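Chitin oligosaccahride binding protein NagB1 (Paenibacillus sp. FPU-7, PDB 7EHP) binds chitin oligosaccharides as a bacterial extracellular solute-binding protein, probably capturing N,N'-diacetylchitobiose and the trisaccharide for uptake by an ABC transporter. Local coordinates at residues Asn173-Val177 against Phe350-Asp354; Gly187-Gly191 against Gln390-Asn394; Tyr308-Lys314 against Ala325-Leu331. All blocks are in the same frame, centred on the assembly; numbering follows the deposited sequence.

Interaction 1. Residues Asn173-Val177 against Phe350-Asp354; sequences NTLWV and FPAFD. With NAG (2-acetamido-2-deoxy-beta-D-glucopyranose), chain C.
Behind the sugar pocket of this solute-binding protein, the loop that carries A352 and D354 is anchored to helix 165-180 by F350, which meets V177, and F353, which meets W176, with the N173 amide touching both. V177 sets its CG1 methyl almost squarely over one face of F350, 3.6 Å from the ring centroid and 8° off the ring normal, a clear CH-pi contact. CG1 lies anti to the backbone N (chi1 167°), which carries this methyl outward over the phenyl; a branched residue suits the place because CG2 rests on the same ring. N173 comes to the rim of that ring in its plane, ND2 lying 3.1 Å from F350 CE2. Its amide then does polar work as well: ND2 donates to a water at 2.9 Å, and this water donates in turn to P351 O, so a loop carbonyl is linked to the helix through water rather than by a direct hydrogen bond. Further along, the edge of W176 meets the face of F353, planes 70° apart and centroids 5.5 Å apart, a T-shaped pair with CH2 leading. These packed rings probably help position the loop, whose D354 accepts through OD2 a 2.7 Å hydrogen bond from NAG O4, while R48 pairs with OD1 of the same carboxylate. The site is buried: F350 ends strand 348-350, which runs beside strand 277-288, F353 and W176 both lean on L365 of helix 359-373, and V185 of helix 184-190 touches both side chains.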
# COMPACT_ATOMS: atom_id res chain seq x y z
N ASN A 173 -8.31 7.30 3.00
CA ASN A 173 -8.37 7.28 1.54
C ASN A 173 -9.78 6.88 1.23
O ASN A 173 -10.52 7.46 0.45
CB ASN A 173 -7.68 6.09 0.80
CG ASN A 173 -7.31 6.51 -0.59
OD1 ASN A 173 -6.91 7.65 -0.64
ND2 ASN A 173 -8.00 5.88 -1.68
N THR A 174 -10.03 5.72 1.85
CA THR A 174 -11.28 4.95 1.65
C THR A 174 -12.48 5.68 2.22
O THR A 174 -13.58 5.59 1.66
CB THR A 174 -11.18 3.57 2.34
OG1 THR A 174 -10.26 2.69 1.67
CG2 THR A 174 -12.55 2.88 2.46
N LEU A 175 -12.29 6.43 3.31
CA LEU A 175 -13.43 7.15 3.85
C LEU A 175 -13.88 8.26 2.91
O LEU A 175 -15.07 8.38 2.63
CB LEU A 175 -13.10 7.70 5.24
CG LEU A 175 -13.48 6.71 6.35
CD1 LEU A 175 -13.02 7.23 7.71
CD2 LEU A 175 -14.99 6.50 6.34
N TRP A 176 -12.95 9.09 2.38
CA TRP A 176 -13.47 10.16 1.53
C TRP A 176 -13.88 9.63 0.16
O TRP A 176 -14.70 10.25 -0.51
CB TRP A 176 -12.50 11.36 1.32
CG TRP A 176 -11.37 11.19 0.28
CD1 TRP A 176 -11.51 11.29 -1.07
CD2 TRP A 176 -9.94 11.14 0.52
NE1 TRP A 176 -10.30 11.16 -1.70
CE2 TRP A 176 -9.32 11.08 -0.75
CE3 TRP A 176 -9.14 11.09 1.67
CZ2 TRP A 176 -7.93 10.96 -0.91
CZ3 TRP A 176 -7.77 10.96 1.51
CH2 TRP A 176 -7.17 10.90 0.23
N VAL A 177 -13.32 8.50 -0.28
CA VAL A 177 -13.79 7.87 -1.51
C VAL A 177 -15.17 7.25 -1.29
O VAL A 177 -16.03 7.30 -2.18
CB VAL A 177 -12.78 6.83 -2.05
CG1 VAL A 177 -13.42 5.96 -3.16
CG2 VAL A 177 -11.50 7.52 -2.57
N PHE A 350 -10.44 1.00 -6.60
CA PHE A 350 -9.78 2.26 -6.86
C PHE A 350 -8.35 2.20 -6.36
O PHE A 350 -8.05 1.49 -5.39
CB PHE A 350 -10.54 3.45 -6.21
CG PHE A 350 -10.80 3.31 -4.73
CD1 PHE A 350 -11.90 2.60 -4.26
CD2 PHE A 350 -9.99 3.97 -3.81
CE1 PHE A 350 -12.16 2.50 -2.89
CE2 PHE A 350 -10.25 3.87 -2.45
CZ PHE A 350 -11.33 3.13 -1.99
N PRO A 351 -7.43 2.91 -7.01
CA PRO A 351 -6.03 2.88 -6.57
C PRO A 351 -5.83 3.77 -5.36
O PRO A 351 -6.68 4.58 -4.99
CB PRO A 351 -5.26 3.40 -7.79
CG PRO A 351 -6.24 4.26 -8.52
CD PRO A 351 -7.59 3.61 -8.29
N ALA A 352 -4.68 3.60 -4.71
CA ALA A 352 -4.34 4.48 -3.60
C ALA A 352 -4.19 5.90 -4.11
O ALA A 352 -3.70 6.13 -5.22
CB ALA A 352 -3.03 4.02 -2.95
N PHE A 353 -4.62 6.88 -3.30
CA PHE A 353 -4.55 8.28 -3.71
C PHE A 353 -3.13 8.73 -4.07
O PHE A 353 -2.96 9.59 -4.94
CB PHE A 353 -5.13 9.18 -2.60
CG PHE A 353 -4.15 9.51 -1.50
CD1 PHE A 353 -3.91 8.61 -0.47
CD2 PHE A 353 -3.48 10.72 -1.49
CE1 PHE A 353 -2.99 8.90 0.54
CE2 PHE A 353 -2.56 11.02 -0.49
CZ PHE A 353 -2.32 10.11 0.52
N ASP A 354 -2.10 8.19 -3.42
CA ASP A 354 -0.73 8.60 -3.72
C ASP A 354 -0.25 8.13 -5.09
O ASP A 354 0.84 8.53 -5.53
CB ASP A 354 0.21 8.09 -2.65
CG ASP A 354 0.06 6.60 -2.43
OD1 ASP A 354 0.79 5.82 -3.10
OD2 ASP A 354 -0.80 6.22 -1.64
C1 NAG C . 2.30 1.17 0.74
C2 NAG C . 2.66 2.64 0.60
C3 NAG C . 1.39 3.47 0.46
C4 NAG C . 0.56 2.96 -0.70
C5 NAG C . 0.29 1.47 -0.54
C6 NAG C . -0.45 0.86 -1.71
C7 NAG C . 4.68 3.68 1.54
C8 NAG C . 5.37 4.13 2.78
N2 NAG C . 3.47 3.12 1.71
O3 NAG C . 1.74 4.83 0.24
O4 NAG C . -0.68 3.65 -0.78
O5 NAG C . 1.52 0.74 -0.39
O6 NAG C . 0.20 1.13 -2.95
O7 NAG C . 5.18 3.84 0.42
O HOH W 1 -7.92 7.06 -4.33

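Interaction 2. Residues Gly187-Gly191 against Gln390-Asn394; sequences GFVRG and QEDAN
OD1 of N394, a side chain that lies against F188 and V189 at the end of helix 184-190, is gripped by two amide groups: Q390 NE2, one turn earlier in its own helix and above the carbonyl plane, at 3.0 Å, and the side chain of Q358. With OD1 so engaged, the other half of the amide faces the neighbouring helix, and ND2 gives F188 O a nearly straight bond of 2.9 Å (175° at the hydrogen), lying in both the carbonyl plane and the amide plane. V189 O comes within 3.1 Å of N394 OD1, but both are acceptors and no bond joins them. Q390, its chain bent at chi2 (61°), brings CG to 3.5 Å from F188 O and turns its amide to F188 CB; its OE1 accepts from W195, whose ring stacks on F188. G191, just after the helix, has positive phi, where a side chain would collide with the preceding carbonyl oxygen. Asparagine and glutamine suit this place because each amide donates and accepts at once, and the chain of bonds fixes which way both amides are turned. The contact therefore joins two helices through neutral polar groups, a side chain satisfying a backbone carbonyl of the last helical turn.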
# COMPACT_ATOMS: atom_id res chain seq x y z
N GLY A 187 -10.11 13.95 -10.02
CA GLY A 187 -10.68 15.28 -10.08
C GLY A 187 -9.82 16.34 -9.41
O GLY A 187 -9.67 17.45 -9.93
N PHE A 188 -9.23 15.99 -8.26
CA PHE A 188 -8.34 16.93 -7.56
C PHE A 188 -7.23 17.43 -8.48
O PHE A 188 -6.94 18.63 -8.54
CB PHE A 188 -7.70 16.28 -6.32
CG PHE A 188 -8.68 15.89 -5.24
CD1 PHE A 188 -9.89 16.54 -5.09
CD2 PHE A 188 -8.34 14.87 -4.34
CE1 PHE A 188 -10.77 16.17 -4.08
CE2 PHE A 188 -9.22 14.49 -3.33
CZ PHE A 188 -10.45 15.15 -3.19
N VAL A 189 -6.55 16.51 -9.18
CA VAL A 189 -5.40 16.94 -9.96
C VAL A 189 -5.81 17.57 -11.29
O VAL A 189 -5.02 18.34 -11.85
CB VAL A 189 -4.42 15.77 -10.20
CG1 VAL A 189 -3.98 15.15 -8.88
CG2 VAL A 189 -5.04 14.73 -11.09
N ARG A 190 -7.00 17.31 -11.80
CA ARG A 190 -7.41 17.96 -13.03
C ARG A 190 -8.24 19.22 -12.80
O ARG A 190 -8.55 19.92 -13.75
CB ARG A 190 -8.15 16.98 -13.96
CG ARG A 190 -9.47 16.40 -13.51
CD ARG A 190 -10.05 15.51 -14.64
NE ARG A 190 -9.55 14.13 -14.66
CZ ARG A 190 -8.45 13.70 -15.31
NH1 ARG A 190 -8.11 12.42 -15.26
NH2 ARG A 190 -7.66 14.55 -15.96
N GLY A 191 -8.55 19.54 -11.54
CA GLY A 191 -9.23 20.78 -11.23
C GLY A 191 -10.74 20.74 -11.30
O GLY A 191 -11.38 21.80 -11.30
N GLN A 390 -3.10 21.75 -3.43
CA GLN A 390 -3.56 21.09 -4.65
C GLN A 390 -3.55 22.06 -5.84
O GLN A 390 -3.14 21.68 -6.94
CB GLN A 390 -4.97 20.53 -4.43
CG GLN A 390 -5.45 19.64 -5.55
CD GLN A 390 -4.58 18.44 -5.72
OE1 GLN A 390 -4.61 17.53 -4.90
NE2 GLN A 390 -3.79 18.42 -6.79
N GLU A 391 -3.99 23.31 -5.62
CA GLU A 391 -3.95 24.30 -6.69
C GLU A 391 -2.52 24.57 -7.14
O GLU A 391 -2.24 24.67 -8.34
CB GLU A 391 -4.59 25.63 -6.26
CG GLU A 391 -5.85 25.59 -5.43
CD GLU A 391 -7.11 25.55 -6.25
OE1 GLU A 391 -8.22 25.75 -5.69
OE2 GLU A 391 -6.98 25.29 -7.47
N ASP A 392 -1.61 24.73 -6.17
CA ASP A 392 -0.20 24.99 -6.47
C ASP A 392 0.42 23.83 -7.24
O ASP A 392 1.15 24.04 -8.21
CB ASP A 392 0.59 25.24 -5.18
CG ASP A 392 0.29 26.59 -4.56
OD1 ASP A 392 -0.66 27.27 -5.00
OD2 ASP A 392 1.03 26.97 -3.62
N ALA A 393 0.17 22.60 -6.78
CA ALA A 393 0.70 21.42 -7.46
C ALA A 393 0.21 21.34 -8.90
O ALA A 393 0.99 21.09 -9.82
CB ALA A 393 0.32 20.15 -6.69
N ASN A 394 -1.09 21.57 -9.10
CA ASN A 394 -1.67 21.53 -10.45
C ASN A 394 -1.02 22.56 -11.36
O ASN A 394 -0.75 22.27 -12.54
CB ASN A 394 -3.17 21.76 -10.39
CG ASN A 394 -3.91 20.60 -9.81
OD1 ASN A 394 -3.31 19.56 -9.52
ND2 ASN A 394 -5.21 20.74 -9.63

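Interaction 3. Residues Tyr308-Lys314 against Ala325-Leu331; sequences YSEEMQK and AMKLSDL
M326 approaches the ring of Y308 at its edge, SD lying near the ring plane; with the chain bent at its last torsion (chi3 77°), SD and CE lie along the Y308 backbone, CE 3.7 Å from Y308 CB. A flexible thioether suits this bend; the phenol end of Y308 is held by L113 O. The other flat groups are amide and carboxylate. Q313 turns its amide toward the loop, and OE1 accepts from two successive backbone amides: M326 N at 3.1 Å, tilted 33° from the carbonyl plane, and A325 N at 2.8 Å, a weak bond because the angle is poor. Its NE2 donates to T115 O, so this buried amide is satisfied at both ends. The carboxylate of E310 is met on two sides. K314 NZ makes a 2.8 Å salt bridge with OE2 through the anti lone pair, one turn along the helix, while S329 N donates to OE2 at 3.2 Å from above the carboxylate plane. E310 CG stands anti to the backbone N (chi1 173°) and the chain runs out extended, which brings the acid to the loop. Replacing E310 with an alanine is likely to leave K314 without its salt-bridge partner and S329 N without its acceptor, the poorly ordered turn being freer to move. L328 lies between the two ends of the contact, its CD1 against Q313 CB and its CD2 4.0 Å from K314 CG. S329 and D330 lie at the surface. S309, whose OG accepts from M312 N at 3.1 Å, N-caps helix 310-320, and the loop following strand 323-324 doubles back beside that first turn. Beyond it, M312 packs on helix 15-31, M326 rests on L94 and F98, and strand 109-125 supplies the carbonyls of L113 and T115.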
# COMPACT_ATOMS: atom_id res chain seq x y z
N TYR A 308 9.62 -12.38 -11.32
CA TYR A 308 8.32 -12.37 -11.97
C TYR A 308 8.07 -13.73 -12.61
O TYR A 308 7.96 -13.89 -13.83
CB TYR A 308 8.24 -11.22 -12.96
CG TYR A 308 8.46 -9.90 -12.28
CD1 TYR A 308 7.43 -9.29 -11.58
CD2 TYR A 308 9.70 -9.26 -12.35
CE1 TYR A 308 7.63 -8.08 -10.93
CE2 TYR A 308 9.91 -8.05 -11.70
CZ TYR A 308 8.87 -7.46 -11.00
OH TYR A 308 9.05 -6.26 -10.37
N SER A 309 7.96 -14.72 -11.75
CA SER A 309 7.74 -16.10 -12.14
C SER A 309 6.65 -16.67 -11.26
O SER A 309 6.40 -16.18 -10.15
CB SER A 309 9.02 -16.95 -11.99
OG SER A 309 9.28 -17.14 -10.60
N GLU A 310 6.02 -17.74 -11.74
CA GLU A 310 4.99 -18.35 -10.93
C GLU A 310 5.57 -18.96 -9.67
O GLU A 310 4.91 -18.95 -8.62
CB GLU A 310 4.21 -19.37 -11.77
CG GLU A 310 3.22 -20.20 -10.98
CD GLU A 310 2.10 -20.76 -11.84
OE1 GLU A 310 1.91 -20.26 -12.98
OE2 GLU A 310 1.40 -21.68 -11.36
N GLU A 311 6.83 -19.41 -9.72
CA GLU A 311 7.49 -19.94 -8.53
C GLU A 311 7.57 -18.88 -7.43
O GLU A 311 7.22 -19.13 -6.27
CB GLU A 311 8.90 -20.45 -8.87
CG GLU A 311 9.75 -20.67 -7.62
CD GLU A 311 11.22 -20.92 -7.90
OE1 GLU A 311 11.66 -20.75 -9.06
OE2 GLU A 311 11.94 -21.28 -6.95
N MET A 312 8.04 -17.68 -7.77
CA MET A 312 8.23 -16.72 -6.70
C MET A 312 6.90 -16.09 -6.28
O MET A 312 6.69 -15.83 -5.10
CB MET A 312 9.25 -15.66 -7.12
CG MET A 312 10.68 -16.19 -7.21
SD MET A 312 11.28 -16.77 -5.62
CE MET A 312 12.70 -17.80 -6.06
N GLN A 313 6.00 -15.86 -7.25
CA GLN A 313 4.66 -15.36 -6.93
C GLN A 313 3.94 -16.30 -5.98
O GLN A 313 3.31 -15.85 -5.00
CB GLN A 313 3.86 -15.19 -8.22
CG GLN A 313 4.32 -14.03 -9.07
CD GLN A 313 3.81 -12.69 -8.57
OE1 GLN A 313 2.65 -12.33 -8.78
NE2 GLN A 313 4.68 -11.94 -7.89
N LYS A 314 4.00 -17.61 -6.24
CA LYS A 314 3.36 -18.56 -5.33
C LYS A 314 4.05 -18.59 -3.97
O LYS A 314 3.39 -18.68 -2.93
CB LYS A 314 3.36 -19.97 -5.93
CG LYS A 314 2.26 -20.25 -6.93
CD LYS A 314 2.43 -21.65 -7.52
CE LYS A 314 1.14 -22.17 -8.12
NZ LYS A 314 1.42 -23.30 -9.05
N ALA A 325 0.61 -10.44 -8.35
CA ALA A 325 0.38 -9.48 -9.41
C ALA A 325 0.25 -10.12 -10.78
O ALA A 325 -0.23 -9.46 -11.71
CB ALA A 325 1.50 -8.43 -9.43
N MET A 326 0.65 -11.39 -10.94
CA MET A 326 0.58 -12.07 -12.24
C MET A 326 -0.50 -13.15 -12.25
O MET A 326 -1.07 -13.51 -11.22
CB MET A 326 1.95 -12.67 -12.63
CG MET A 326 3.16 -11.80 -12.29
SD MET A 326 4.79 -12.58 -12.46
CE MET A 326 5.04 -12.54 -14.21
N LYS A 327 -0.80 -13.64 -13.45
CA LYS A 327 -1.76 -14.73 -13.61
C LYS A 327 -1.12 -16.05 -13.18
O LYS A 327 -0.02 -16.38 -13.63
CB LYS A 327 -2.24 -14.82 -15.06
CG LYS A 327 -2.79 -13.51 -15.64
CD LYS A 327 -4.00 -13.76 -16.55
CE LYS A 327 -4.48 -12.49 -17.27
NZ LYS A 327 -3.59 -12.06 -18.39
N LEU A 328 -1.81 -16.80 -12.32
CA LEU A 328 -1.30 -18.03 -11.73
C LEU A 328 -2.09 -19.25 -12.22
O LEU A 328 -3.27 -19.14 -12.58
CB LEU A 328 -1.35 -17.99 -10.20
CG LEU A 328 -0.11 -17.47 -9.47
CD1 LEU A 328 0.27 -16.09 -9.95
CD2 LEU A 328 -0.38 -17.44 -7.99
N SER A 329 -1.42 -20.41 -12.20
CA SER A 329 -2.04 -21.66 -12.64
C SER A 329 -2.83 -22.32 -11.51
O SER A 329 -3.94 -22.81 -11.74
CB SER A 329 -0.97 -22.64 -13.15
OG SER A 329 -0.38 -22.23 -14.38
N ASP A 330 -2.28 -22.33 -10.30
CA ASP A 330 -2.82 -23.12 -9.20
C ASP A 330 -3.41 -22.25 -8.10
O ASP A 330 -4.62 -22.30 -7.86
CB ASP A 330 -1.71 -24.04 -8.65
CG ASP A 330 -2.24 -25.16 -7.78
OD1 ASP A 330 -3.25 -24.95 -7.08
OD2 ASP A 330 -1.66 -26.27 -7.81
N LEU A 331 -2.58 -21.45 -7.41
CA LEU A 331 -3.02 -20.46 -6.43
C LEU A 331 -3.90 -21.06 -5.32
O LEU A 331 -4.49 -20.32 -4.52
CB LEU A 331 -3.74 -19.31 -7.15
CG LEU A 331 -4.35 -18.08 -6.44
CD1 LEU A 331 -4.01 -16.78 -7.16
CD2 LEU A 331 -5.86 -18.21 -6.32

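How the interactions relate
Interaction 1 is the buried one, close to the chain's centre and holding two residues of the ligand pocket; interactions 2 and 3 are partly exposed and lie on opposite sides of that centre, about 38 Å apart between centres. Interactions 1 and 2 are neighbours: helices 165-180 and 184-190 follow one another, and W176 NE1 packs 3.9 Å from F188 CE2. Chemistry follows position. Aromatic rings and a single water serve the core, neutral amides join two helices farther out, and interaction 3 grades from a buried amide and thioether end to a charged, poorly ordered surface end, tying residues close in sequence, whereas interactions 1 and 2 span most of two hundred.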